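Local coordinates for protein probable zinc protease PqqL (Escherichia coli, PDB 6OFT) that probably acts as a zinc-dependent endopeptidase of the M16 family in the periplasm, this chain being the first half of the protein, at residues R309-A314 against S319-V324; S281-L286 against H348-E353; A337-L342 against A449-L454; M21-A26 against R379-R384. All blocks are in the same frame, centred on the assembly; numbering follows the deposited sequence.

Contact 1: residues R309-A314 against S319-V324; sequences RSVKIA and SLFFRV
A beta hairpin at the edge of the five-stranded sheet in the M16 inactive-domain region brings Ser319-Val324 back along Arg309-Ala314. Its antiparallel ladder has two hydrogen-bonded pairs, Arg309 with Phe321 and Val311 with Ser319, flanking the non-hydrogen-bonded pair Ser310 with Leu320. Phe321 N reaches Arg309 O at 2.9 Å and Val311 N reaches Ser319 O at 2.8 Å, each bond answered by its reverse partner. Ile313 and Ala314 form a classic beta bulge where the ladder ends.

Arg309, Val311, Ser319 and Phe321 share one face. Phe321 CG stands between the backbone N and the carbonyl carbon (chi1 65°), which swings the ring toward the neighbouring strand. Its CZ edge meets the flat Arg309 guanidinium, 3.5 Å from Arg309 CZ, the two planes 79° apart; a long arginine suits this exposed place because its aliphatic part packs too, Arg309 CB making an off-centre CH-pi contact. A serine in place of Phe321 would probably leave the guanidinium without its ring edge, free to swing. Tyr260 of the next strand stacks on Phe321. On the other face, Ser310 CB touches Leu320 CD1 at 3.6 Å.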
loop_
_atom_site.group_PDB
_atom_site.type_symbol
_atom_site.label_atom_id
_atom_site.label_comp_id
_atom_site.label_asym_id
_atom_site.label_seq_id
_atom_site.Cartn_x
_atom_site.Cartn_y
_atom_site.Cartn_z
ATOM N N ARG A 309 -4.228 -12.905 4.030
ATOM C CA ARG A 309 -4.006 -11.471 3.913
ATOM C C ARG A 309 -4.742 -10.897 2.731
ATOM O O ARG A 309 -5.009 -11.598 1.751
ATOM C CB ARG A 309 -2.508 -11.191 3.726
ATOM C CG ARG A 309 -1.944 -10.161 4.692
ATOM C CD ARG A 309 -0.604 -9.612 4.226
ATOM N NE ARG A 309 0.455 -10.625 4.238
ATOM C CZ ARG A 309 1.455 -10.674 3.364
ATOM N NH1 ARG A 309 1.544 -9.771 2.393
ATOM N NH2 ARG A 309 2.369 -11.631 3.444
ATOM N N SER A 310 -5.041 -9.600 2.823
ATOM C CA SER A 310 -5.616 -8.820 1.749
ATOM C C SER A 310 -4.531 -7.844 1.292
ATOM O O SER A 310 -3.782 -7.323 2.117
ATOM C CB SER A 310 -6.871 -8.079 2.199
ATOM O OG SER A 310 -6.609 -7.158 3.243
ATOM N N VAL A 311 -4.414 -7.642 -0.016
ATOM C CA VAL A 311 -3.448 -6.708 -0.601
ATOM C C VAL A 311 -4.127 -5.885 -1.702
ATOM O O VAL A 311 -4.940 -6.431 -2.449
ATOM C CB VAL A 311 -2.124 -7.415 -1.065
ATOM C CG1 VAL A 311 -2.364 -8.439 -2.178
ATOM C CG2 VAL A 311 -1.045 -6.406 -1.470
ATOM N N LYS A 312 -3.817 -4.569 -1.778
ATOM C CA LYS A 312 -4.296 -3.677 -2.835
ATOM C C LYS A 312 -3.545 -4.055 -4.116
ATOM O O LYS A 312 -2.320 -4.218 -4.076
ATOM C CB LYS A 312 -4.009 -2.206 -2.463
ATOM C CG LYS A 312 -4.360 -1.192 -3.550
ATOM C CD LYS A 312 -3.877 0.198 -3.173
ATOM C CE LYS A 312 -3.816 1.126 -4.360
ATOM N NZ LYS A 312 -3.460 2.508 -3.944
ATOM N N ILE A 313 -4.271 -4.239 -5.249
ATOM C CA ILE A 313 -3.626 -4.612 -6.513
ATOM C C ILE A 313 -3.798 -3.521 -7.581
ATOM O O ILE A 313 -3.044 -3.487 -8.550
ATOM C CB ILE A 313 -4.040 -6.030 -7.021
ATOM C CG1 ILE A 313 -5.534 -6.096 -7.433
ATOM C CG2 ILE A 313 -3.671 -7.128 -5.984
ATOM C CD1 ILE A 313 -5.944 -7.369 -8.212
ATOM N N ALA A 314 -4.800 -2.647 -7.401
ATOM C CA ALA A 314 -5.137 -1.539 -8.298
ATOM C C ALA A 314 -5.964 -0.513 -7.465
ATOM O O ALA A 314 -6.376 -0.879 -6.357
ATOM C CB ALA A 314 -5.962 -2.071 -9.468
ATOM N N SER A 319 -6.608 -8.357 -3.646
ATOM C CA SER A 319 -6.470 -9.795 -3.624
ATOM C C SER A 319 -6.491 -10.279 -2.201
ATOM O O SER A 319 -5.833 -9.707 -1.326
ATOM C CB SER A 319 -5.203 -10.273 -4.316
ATOM O OG SER A 319 -5.218 -11.692 -4.361
ATOM N N LEU A 320 -7.259 -11.333 -1.968
ATOM C CA LEU A 320 -7.313 -12.022 -0.692
ATOM C C LEU A 320 -6.655 -13.375 -0.925
ATOM O O LEU A 320 -7.121 -14.146 -1.766
ATOM C CB LEU A 320 -8.764 -12.203 -0.237
ATOM C CG LEU A 320 -9.270 -11.335 0.903
ATOM C CD1 LEU A 320 -9.488 -9.913 0.450
ATOM C CD2 LEU A 320 -10.588 -11.863 1.407
ATOM N N PHE A 321 -5.541 -13.646 -0.229
ATOM C CA PHE A 321 -4.870 -14.937 -0.364
ATOM C C PHE A 321 -4.801 -15.738 0.937
ATOM O O PHE A 321 -4.777 -15.165 2.028
ATOM C CB PHE A 321 -3.482 -14.807 -0.998
ATOM C CG PHE A 321 -2.436 -14.044 -0.223
ATOM C CD1 PHE A 321 -1.586 -14.700 0.660
ATOM C CD2 PHE A 321 -2.257 -12.678 -0.422
ATOM C CE1 PHE A 321 -0.612 -13.996 1.372
ATOM C CE2 PHE A 321 -1.265 -11.980 0.270
ATOM C CZ PHE A 321 -0.436 -12.648 1.147
ATOM N N PHE A 322 -4.717 -17.067 0.809
ATOM C CA PHE A 322 -4.615 -17.998 1.935
ATOM C C PHE A 322 -3.384 -18.843 1.690
ATOM O O PHE A 322 -3.325 -19.577 0.709
ATOM C CB PHE A 322 -5.890 -18.846 2.069
ATOM C CG PHE A 322 -7.143 -18.013 2.213
ATOM C CD1 PHE A 322 -7.892 -17.651 1.096
ATOM C CD2 PHE A 322 -7.570 -17.581 3.462
ATOM C CE1 PHE A 322 -9.032 -16.854 1.224
ATOM C CE2 PHE A 322 -8.717 -16.786 3.594
ATOM C CZ PHE A 322 -9.443 -16.430 2.475
ATOM N N ARG A 323 -2.375 -18.690 2.553
ATOM C CA ARG A 323 -1.090 -19.362 2.415
ATOM C C ARG A 323 -0.740 -20.288 3.569
ATOM O O ARG A 323 -1.023 -19.974 4.722
ATOM C CB ARG A 323 0.011 -18.304 2.209
ATOM C CG ARG A 323 1.427 -18.875 2.027
ATOM C CD ARG A 323 2.467 -17.785 1.863
ATOM N NE ARG A 323 2.255 -16.981 0.656
ATOM C CZ ARG A 323 2.591 -17.369 -0.570
ATOM N NH1 ARG A 323 3.146 -18.559 -0.769
ATOM N NH2 ARG A 323 2.371 -16.571 -1.609
ATOM N N VAL A 324 -0.107 -21.434 3.240
ATOM C CA VAL A 324 0.433 -22.390 4.196
ATOM C C VAL A 324 1.906 -22.605 3.813
ATOM O O VAL A 324 2.198 -22.983 2.673
ATOM C CB VAL A 324 -0.365 -23.724 4.320
ATOM C CG1 VAL A 324 0.437 -24.773 5.085
ATOM C CG2 VAL A 324 -1.722 -23.510 4.994
#

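Contact 2: residues S281-L286 against H348-E353; sequences SMLVQL and HGFSAE
The Phe350 ring takes the CB of Leu286 over one face, 3.5 Å from the nearest ring atom, Phe350 CE1, while Leu283 CD2 comes in obliquely to Phe350 CE2 at 3.7 Å. This joins the long helix 271-296, which supplies both leucines from successive turns, to the loop leading into helix 352-371, which supplies the phenylalanine, in the M16 inactive-domain region. The contact is entirely apolar, and the three residues that make it are buried.

Leu286 does most of the work. Its CB sits 3.7 Å from the ring centroid, only 18° off the normal, a CH-pi contact over the face and slightly toward the rim. The branch then runs on across the same ring, with Leu286 CD1 3.8 Å from Phe350 CG. Leu283 meets the ring with its tip instead, the two side chains crossing at about a right angle. Phe350 CG is anti to its carbonyl carbon (chi1 -59°), and this carries the ring out of the link toward helix 271-296. Leu417, from helix 414-425, packs on both leucines, so the ring belongs to a wider hydrophobic core for which large flat and branched groups are well suited.

The link itself is built to turn. Gly349, with positive phi (60°), leaves the preceding helix, and its O accepts a bond from Arg290. Ser351 then starts the next helix with a capping box: its OG caps a backbone N just past Glu353, and the Glu354 carboxylate oxygen OE2 returns to Ser351 N.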
loop_
_atom_site.group_PDB
_atom_site.type_symbol
_atom_site.label_atom_id
_atom_site.label_comp_id
_atom_site.label_asym_id
_atom_site.label_seq_id
_atom_site.Cartn_x
_atom_site.Cartn_y
_atom_site.Cartn_z
ATOM N N SER A 281 -11.669 -8.347 6.599
ATOM C CA SER A 281 -10.606 -8.292 7.601
ATOM C C SER A 281 -10.811 -9.366 8.670
ATOM O O SER A 281 -9.844 -9.995 9.101
ATOM C CB SER A 281 -10.574 -6.911 8.249
ATOM O OG SER A 281 -9.614 -6.850 9.291
ATOM N N MET A 282 -12.070 -9.576 9.091
ATOM C CA MET A 282 -12.400 -10.582 10.093
ATOM C C MET A 282 -12.293 -11.986 9.553
ATOM O O MET A 282 -11.781 -12.834 10.271
ATOM C CB MET A 282 -13.746 -10.318 10.739
ATOM C CG MET A 282 -13.606 -9.314 11.853
ATOM S SD MET A 282 -15.151 -8.973 12.647
ATOM C CE MET A 282 -14.701 -7.545 13.543
ATOM N N LEU A 283 -12.693 -12.220 8.276
ATOM C CA LEU A 283 -12.558 -13.533 7.628
ATOM C C LEU A 283 -11.090 -13.935 7.574
ATOM O O LEU A 283 -10.758 -15.079 7.879
ATOM C CB LEU A 283 -13.171 -13.545 6.220
ATOM C CG LEU A 283 -14.689 -13.730 6.114
ATOM C CD1 LEU A 283 -15.134 -13.639 4.687
ATOM C CD2 LEU A 283 -15.155 -15.077 6.703
ATOM N N VAL A 284 -10.213 -12.962 7.241
ATOM C CA VAL A 284 -8.752 -13.090 7.158
ATOM C C VAL A 284 -8.208 -13.423 8.555
ATOM O O VAL A 284 -7.498 -14.425 8.708
ATOM C CB VAL A 284 -8.124 -11.801 6.520
ATOM C CG1 VAL A 284 -6.664 -11.593 6.920
ATOM C CG2 VAL A 284 -8.275 -11.801 5.002
ATOM N N GLN A 285 -8.592 -12.631 9.576
ATOM C CA GLN A 285 -8.148 -12.859 10.949
ATOM C C GLN A 285 -8.602 -14.211 11.509
ATOM O O GLN A 285 -7.808 -14.886 12.162
ATOM C CB GLN A 285 -8.570 -11.723 11.896
ATOM C CG GLN A 285 -7.983 -11.908 13.313
ATOM C CD GLN A 285 -8.105 -10.707 14.212
ATOM O OE1 GLN A 285 -8.442 -9.602 13.775
ATOM N NE2 GLN A 285 -7.815 -10.903 15.497
ATOM N N LEU A 286 -9.863 -14.601 11.261
ATOM C CA LEU A 286 -10.407 -15.865 11.757
ATOM C C LEU A 286 -9.640 -17.062 11.188
ATOM O O LEU A 286 -9.325 -17.991 11.935
ATOM C CB LEU A 286 -11.908 -15.955 11.473
ATOM C CG LEU A 286 -12.830 -15.126 12.382
ATOM C CD1 LEU A 286 -14.148 -14.870 11.703
ATOM C CD2 LEU A 286 -13.069 -15.813 13.720
ATOM N N HIS A 348 -18.559 -25.745 7.950
ATOM C CA HIS A 348 -19.082 -25.308 9.255
ATOM C C HIS A 348 -18.883 -23.827 9.615
ATOM O O HIS A 348 -19.397 -23.397 10.647
ATOM C CB HIS A 348 -18.499 -26.189 10.374
ATOM C CG HIS A 348 -18.701 -27.650 10.133
ATOM N ND1 HIS A 348 -19.907 -28.262 10.402
ATOM C CD2 HIS A 348 -17.860 -28.558 9.585
ATOM C CE1 HIS A 348 -19.757 -29.522 10.033
ATOM N NE2 HIS A 348 -18.546 -29.741 9.523
ATOM N N GLY A 349 -18.162 -23.075 8.785
ATOM C CA GLY A 349 -17.896 -21.661 9.019
ATOM C C GLY A 349 -17.160 -21.399 10.316
ATOM O O GLY A 349 -16.303 -22.188 10.725
ATOM N N PHE A 350 -17.515 -20.304 10.986
ATOM C CA PHE A 350 -16.890 -19.944 12.258
ATOM C C PHE A 350 -17.909 -19.978 13.364
ATOM O O PHE A 350 -19.083 -19.737 13.110
ATOM C CB PHE A 350 -16.184 -18.575 12.158
ATOM C CG PHE A 350 -15.109 -18.548 11.095
ATOM C CD1 PHE A 350 -13.861 -19.121 11.327
ATOM C CD2 PHE A 350 -15.354 -17.986 9.850
ATOM C CE1 PHE A 350 -12.878 -19.127 10.335
ATOM C CE2 PHE A 350 -14.366 -17.983 8.860
ATOM C CZ PHE A 350 -13.130 -18.535 9.117
ATOM N N SER A 351 -17.480 -20.314 14.587
ATOM C CA SER A 351 -18.402 -20.377 15.727
ATOM C C SER A 351 -18.615 -18.991 16.305
ATOM O O SER A 351 -17.807 -18.096 16.056
ATOM C CB SER A 351 -17.859 -21.308 16.807
ATOM O OG SER A 351 -16.702 -20.763 17.417
ATOM N N ALA A 352 -19.680 -18.829 17.106
ATOM C CA ALA A 352 -20.003 -17.586 17.804
ATOM C C ALA A 352 -18.868 -17.199 18.779
ATOM O O ALA A 352 -18.566 -16.018 18.894
ATOM C CB ALA A 352 -21.322 -17.735 18.553
ATOM N N GLU A 353 -18.215 -18.189 19.434
ATOM C CA GLU A 353 -17.098 -17.943 20.364
ATOM C C GLU A 353 -15.870 -17.433 19.633
ATOM O O GLU A 353 -15.172 -16.572 20.165
ATOM C CB GLU A 353 -16.710 -19.188 21.191
ATOM C CG GLU A 353 -17.865 -19.966 21.801
ATOM C CD GLU A 353 -18.441 -21.002 20.857
ATOM O OE1 GLU A 353 -17.746 -22.007 20.583
ATOM O OE2 GLU A 353 -19.577 -20.795 20.371
#

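Contact 3: residues A337-L342 against A449-L454; sequences ALMAEL and AAILAL
Met339 leans from its helix toward the segment Ala449-Leu454, and the contact is carried by this one side chain. Its CB points to the other helix but makes no close approach of its own. CG is the first atom to arrive, lying 3.8 Å from Leu454 O, against the backbone of the partner helix. From there the chain bends twice, about the CB-CG bond (chi2 67°) and about the CG-SD bond (chi3 72°). SD itself makes no close approach across the contact, and the two bends turn the methyl toward Ile451 and Leu454. The CE methyl lies 3.5 Å from Ile451 O, 4.1 Å from Ile451 CG2 and 4.2 Å from Leu454 CD2.

Helix 331-348, which carries Met339, lies along the five-stranded sheet of the inactive-domain region, and Leu338 and Leu342 press toward Phe322 of strand 317-326. Met339 leaves the same helix in another direction, toward helix 448-459 near the C-terminal end of the chain. Trp432 of strand 430-436 touches both Met339 and Ile451.

An unbranched, flexible methionine fits here because it can bend to place a methyl against both backbone and side chains. Cut back to an alanine here, the side chain would lose CG, SD and CE, and the branches of Ile451 and Leu454 would probably be left without the methyl that lies against them. Ile451 and Met339 cross at about a right angle. Leu454 also touches Gln332, Ala335 and Asn336 of helix 331-348.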
loop_
_atom_site.group_PDB
_atom_site.type_symbol
_atom_site.label_atom_id
_atom_site.label_comp_id
_atom_site.label_asym_id
_atom_site.label_seq_id
_atom_site.Cartn_x
_atom_site.Cartn_y
_atom_site.Cartn_z
ATOM N N ALA A 337 -2.835 -29.350 4.539
ATOM C CA ALA A 337 -3.214 -28.409 5.608
ATOM C C ALA A 337 -4.101 -27.269 5.103
ATOM O O ALA A 337 -5.113 -26.962 5.739
ATOM C CB ALA A 337 -1.972 -27.841 6.279
ATOM N N LEU A 338 -3.728 -26.655 3.957
ATOM C CA LEU A 338 -4.473 -25.557 3.362
ATOM C C LEU A 338 -5.860 -25.995 2.911
ATOM O O LEU A 338 -6.841 -25.344 3.269
ATOM C CB LEU A 338 -3.681 -24.893 2.201
ATOM C CG LEU A 338 -4.291 -23.630 1.538
ATOM C CD1 LEU A 338 -4.622 -22.541 2.558
ATOM C CD2 LEU A 338 -3.366 -23.081 0.450
ATOM N N MET A 339 -5.934 -27.085 2.121
ATOM C CA MET A 339 -7.179 -27.642 1.595
ATOM C C MET A 339 -8.138 -28.053 2.713
ATOM O O MET A 339 -9.345 -27.825 2.600
ATOM C CB MET A 339 -6.860 -28.868 0.720
ATOM C CG MET A 339 -7.796 -29.037 -0.457
ATOM S SD MET A 339 -7.604 -27.720 -1.689
ATOM C CE MET A 339 -5.987 -28.173 -2.407
ATOM N N ALA A 340 -7.598 -28.699 3.765
ATOM C CA ALA A 340 -8.345 -29.176 4.931
ATOM C C ALA A 340 -8.972 -28.010 5.677
ATOM O O ALA A 340 -10.146 -28.100 6.018
ATOM C CB ALA A 340 -7.423 -29.946 5.863
ATOM N N GLU A 341 -8.220 -26.891 5.875
ATOM C CA GLU A 341 -8.744 -25.714 6.575
ATOM C C GLU A 341 -9.805 -24.973 5.759
ATOM O O GLU A 341 -10.788 -24.517 6.329
ATOM C CB GLU A 341 -7.632 -24.759 7.036
ATOM C CG GLU A 341 -8.080 -23.916 8.228
ATOM C CD GLU A 341 -7.316 -22.642 8.541
ATOM O OE1 GLU A 341 -6.065 -22.672 8.514
ATOM O OE2 GLU A 341 -7.970 -21.616 8.842
ATOM N N LEU A 342 -9.610 -24.856 4.445
ATOM C CA LEU A 342 -10.564 -24.174 3.565
ATOM C C LEU A 342 -11.884 -24.955 3.471
ATOM O O LEU A 342 -12.948 -24.348 3.518
ATOM C CB LEU A 342 -9.970 -23.916 2.160
ATOM C CG LEU A 342 -8.792 -22.935 2.037
ATOM C CD1 LEU A 342 -8.176 -23.031 0.655
ATOM C CD2 LEU A 342 -9.209 -21.484 2.318
ATOM N N ALA A 449 -3.797 -30.839 -11.668
ATOM C CA ALA A 449 -4.802 -31.898 -11.550
ATOM C C ALA A 449 -4.804 -32.486 -10.136
ATOM O O ALA A 449 -5.872 -32.779 -9.602
ATOM C CB ALA A 449 -4.564 -32.989 -12.583
ATOM N N ALA A 450 -3.606 -32.603 -9.524
ATOM C CA ALA A 450 -3.411 -33.118 -8.175
ATOM C C ALA A 450 -4.010 -32.168 -7.144
ATOM O O ALA A 450 -4.607 -32.637 -6.178
ATOM C CB ALA A 450 -1.930 -33.335 -7.903
ATOM N N ILE A 451 -3.860 -30.841 -7.350
ATOM C CA ILE A 451 -4.395 -29.805 -6.453
ATOM C C ILE A 451 -5.916 -29.949 -6.391
ATOM O O ILE A 451 -6.490 -30.020 -5.294
ATOM C CB ILE A 451 -3.964 -28.357 -6.893
ATOM C CG1 ILE A 451 -2.448 -28.105 -6.643
ATOM C CG2 ILE A 451 -4.824 -27.289 -6.191
ATOM C CD1 ILE A 451 -1.850 -26.812 -7.234
ATOM N N LEU A 452 -6.544 -30.017 -7.543
ATOM C CA LEU A 452 -8.023 -30.101 -7.636
ATOM C C LEU A 452 -8.520 -31.482 -7.196
ATOM O O LEU A 452 -9.608 -31.512 -6.692
ATOM C CB LEU A 452 -8.493 -29.709 -9.033
ATOM C CG LEU A 452 -8.181 -28.279 -9.462
ATOM C CD1 LEU A 452 -9.019 -27.881 -10.647
ATOM C CD2 LEU A 452 -8.372 -27.289 -8.326
ATOM N N ALA A 453 -7.753 -32.559 -7.356
ATOM C CA ALA A 453 -8.205 -33.874 -6.873
ATOM C C ALA A 453 -8.189 -33.864 -5.339
ATOM O O ALA A 453 -9.038 -34.496 -4.706
ATOM C CB ALA A 453 -7.307 -34.985 -7.403
ATOM N N LEU A 454 -7.232 -33.127 -4.748
ATOM C CA LEU A 454 -7.124 -32.975 -3.305
ATOM C C LEU A 454 -8.285 -32.122 -2.786
ATOM O O LEU A 454 -8.853 -32.433 -1.742
ATOM C CB LEU A 454 -5.758 -32.383 -2.924
ATOM C CG LEU A 454 -5.360 -32.476 -1.441
ATOM C CD1 LEU A 454 -5.243 -33.960 -0.964
ATOM C CD2 LEU A 454 -4.072 -31.698 -1.175
#

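Contact 4: residues M21-A26 against R379-R384; sequences MIYPHA and RMLTSR. With PO4 (phosphate ion), chain D.
His25 ND1 donates to phosphate atom O1 at 2.6 Å, with an N-H...O angle of 152°, and the oxygen lies at the ring edge, in its plane; Leu381 of the other segment rests over one face of the same ring. The ion, probably from the crystallisation liquor, is bound where strand 19-24 of the six-stranded sheet of the N-terminal M16 domain ends, and is also held by Gln373 and Arg376. Helix 378-391 packs here on that sheet.

The other imidazole nitrogen is engaged too, His25 NE2 bonding to Arg376 O. With both nitrogens acting as donors, the ring is probably positively charged, which would suit an anion at its edge. The two bonds also hold the ring from turning. CG anti to the backbone N (chi1 -160°) carries the imidazole toward the helix.

Leu381 CD2 is the methyl that touches both aromatic rings. It lies over the His25 face, 3.9 Å from the centroid and 18° off the normal, a CH-pi contact offset toward the rim. The same CD2 meets Tyr23 CD2 at 3.9 Å, the two side chains crossing at about a right angle. A branched aliphatic residue suits this place, since one methyl can touch both rings at once. The Tyr23 hydroxyl is hydrogen-bonded to Asp6 and to Arg376, the arginine that also holds the phosphate, and Tyr23 CE2 is 3.6 Å from phosphate O1.

On the helix, Arg379 O takes two donors, Ser383 N at 2.9 Å and Ser383 OG at 3.0 Å, the hydroxyl approaching from above the carbonyl plane.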
loop_
_atom_site.group_PDB
_atom_site.type_symbol
_atom_site.label_atom_id
_atom_site.label_comp_id
_atom_site.label_asym_id
_atom_site.label_seq_id
_atom_site.Cartn_x
_atom_site.Cartn_y
_atom_site.Cartn_z
ATOM N N MET A 21 -3.285 19.328 4.664
ATOM C CA MET A 21 -3.723 18.497 5.781
ATOM C C MET A 21 -2.707 18.685 6.868
ATOM O O MET A 21 -1.510 18.487 6.637
ATOM C CB MET A 21 -3.817 17.011 5.400
ATOM C CG MET A 21 -4.670 16.735 4.193
ATOM S SD MET A 21 -4.863 14.970 3.974
ATOM C CE MET A 21 -6.610 14.829 4.244
ATOM N N ILE A 22 -3.167 19.143 8.027
ATOM C CA ILE A 22 -2.317 19.398 9.194
ATOM C C ILE A 22 -2.793 18.560 10.370
ATOM O O ILE A 22 -3.979 18.573 10.714
ATOM C CB ILE A 22 -2.243 20.906 9.557
ATOM C CG1 ILE A 22 -1.724 21.754 8.358
ATOM C CG2 ILE A 22 -1.387 21.129 10.837
ATOM C CD1 ILE A 22 -2.163 23.181 8.421
ATOM N N TYR A 23 -1.852 17.846 11.003
ATOM C CA TYR A 23 -2.169 17.007 12.145
ATOM C C TYR A 23 -1.128 17.198 13.231
ATOM O O TYR A 23 0.053 16.962 12.967
ATOM C CB TYR A 23 -2.306 15.526 11.745
ATOM C CG TYR A 23 -3.001 14.706 12.813
ATOM C CD1 TYR A 23 -4.391 14.644 12.879
ATOM C CD2 TYR A 23 -2.273 14.035 13.789
ATOM C CE1 TYR A 23 -5.037 13.942 13.895
ATOM C CE2 TYR A 23 -2.908 13.321 14.806
ATOM C CZ TYR A 23 -4.293 13.272 14.852
ATOM O OH TYR A 23 -4.925 12.565 15.847
ATOM N N PRO A 24 -1.538 17.611 14.460
ATOM C CA PRO A 24 -0.544 17.788 15.536
ATOM C C PRO A 24 -0.086 16.461 16.114
ATOM O O PRO A 24 -0.892 15.545 16.246
ATOM C CB PRO A 24 -1.295 18.619 16.582
ATOM C CG PRO A 24 -2.741 18.296 16.348
ATOM C CD PRO A 24 -2.915 17.927 14.924
ATOM N N HIS A 25 1.206 16.355 16.449
ATOM C CA HIS A 25 1.787 15.163 17.064
ATOM C C HIS A 25 3.072 15.542 17.784
ATOM O O HIS A 25 3.842 16.325 17.256
ATOM C CB HIS A 25 2.017 14.029 16.046
ATOM C CG HIS A 25 2.149 12.682 16.702
ATOM N ND1 HIS A 25 1.126 12.151 17.455
ATOM C CD2 HIS A 25 3.192 11.818 16.721
ATOM C CE1 HIS A 25 1.555 10.980 17.887
ATOM N NE2 HIS A 25 2.797 10.741 17.485
ATOM N N ALA A 26 3.298 15.026 18.986
ATOM C CA ALA A 26 4.499 15.401 19.748
ATOM C C ALA A 26 5.296 14.176 20.217
ATOM O O ALA A 26 5.778 14.130 21.345
ATOM C CB ALA A 26 4.110 16.292 20.932
ATOM N N ARG A 379 6.080 8.516 11.504
ATOM C CA ARG A 379 6.148 8.022 10.125
ATOM C C ARG A 379 4.857 7.276 9.708
ATOM O O ARG A 379 4.266 7.606 8.678
ATOM C CB ARG A 379 7.402 7.136 9.954
ATOM C CG ARG A 379 7.447 6.401 8.614
ATOM C CD ARG A 379 8.820 6.337 7.988
ATOM N NE ARG A 379 8.699 6.229 6.530
ATOM C CZ ARG A 379 8.756 7.261 5.690
ATOM N NH1 ARG A 379 8.971 8.490 6.148
ATOM N NH2 ARG A 379 8.619 7.067 4.385
ATOM N N MET A 380 4.423 6.283 10.519
ATOM C CA MET A 380 3.225 5.475 10.283
ATOM C C MET A 380 1.962 6.345 10.250
ATOM O O MET A 380 1.106 6.147 9.399
ATOM C CB MET A 380 3.111 4.361 11.338
ATOM C CG MET A 380 1.899 3.445 11.152
ATOM S SD MET A 380 1.721 2.721 9.485
ATOM C CE MET A 380 3.251 1.704 9.392
ATOM N N LEU A 381 1.861 7.313 11.169
ATOM C CA LEU A 381 0.743 8.252 11.226
ATOM C C LEU A 381 0.737 9.150 9.970
ATOM O O LEU A 381 -0.328 9.355 9.370
ATOM C CB LEU A 381 0.840 9.076 12.526
ATOM C CG LEU A 381 -0.189 10.180 12.740
ATOM C CD1 LEU A 381 -1.614 9.628 12.784
ATOM C CD2 LEU A 381 0.123 10.955 14.003
ATOM N N THR A 382 1.922 9.630 9.534
ATOM C CA THR A 382 2.017 10.461 8.313
ATOM C C THR A 382 1.585 9.649 7.078
ATOM O O THR A 382 0.857 10.172 6.220
ATOM C CB THR A 382 3.414 11.099 8.134
ATOM O OG1 THR A 382 3.841 11.645 9.376
ATOM C CG2 THR A 382 3.420 12.210 7.077
ATOM N N SER A 383 1.998 8.358 7.024
ATOM C CA SER A 383 1.655 7.446 5.920
ATOM C C SER A 383 0.150 7.197 5.842
ATOM O O SER A 383 -0.410 7.230 4.747
ATOM C CB SER A 383 2.410 6.122 6.046
ATOM O OG SER A 383 3.806 6.365 6.037
ATOM N N ARG A 384 -0.510 6.950 7.010
ATOM C CA ARG A 384 -1.960 6.715 7.071
ATOM C C ARG A 384 -2.725 7.938 6.551
ATOM O O ARG A 384 -3.696 7.784 5.813
ATOM C CB ARG A 384 -2.405 6.318 8.503
ATOM C CG ARG A 384 -3.908 6.039 8.614
ATOM C CD ARG A 384 -4.316 5.211 9.841
ATOM N NE ARG A 384 -4.586 6.023 11.027
ATOM C CZ ARG A 384 -5.767 6.569 11.320
ATOM N NH1 ARG A 384 -6.797 6.432 10.492
ATOM N NH2 ARG A 384 -5.919 7.275 12.434
HETATM P P PO4 D . -1.939 13.459 19.098
HETATM O O1 PO4 D . -1.428 12.470 18.032
HETATM O O2 PO4 D . -3.121 12.754 19.916
HETATM O O3 PO4 D . -0.776 13.888 20.112
HETATM O O4 PO4 D . -2.508 14.746 18.338
#

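From the N terminus, residues 21-26 open the widest loop, which contact 4 closes at 379-384, bringing a later helix back onto the sheet of the N-terminal M16 domain. Within it, residues 281-286 begin the loop that contact 2 closes at 348-353, and the short hairpin of contact 1 lies wholly inside that. Contact 3 opens at 337-342, inside both larger loops, but closes only at 449-454, so it crosses contacts 2 and 4. Contact 1 is part of the five-stranded sheet, and helices 271-296 and 331-348, of contacts 2 and 3, pack on the hairpin. Contact 4 sits on the opposite side of the chain's centre from contact 3, about 44 Å away between centres.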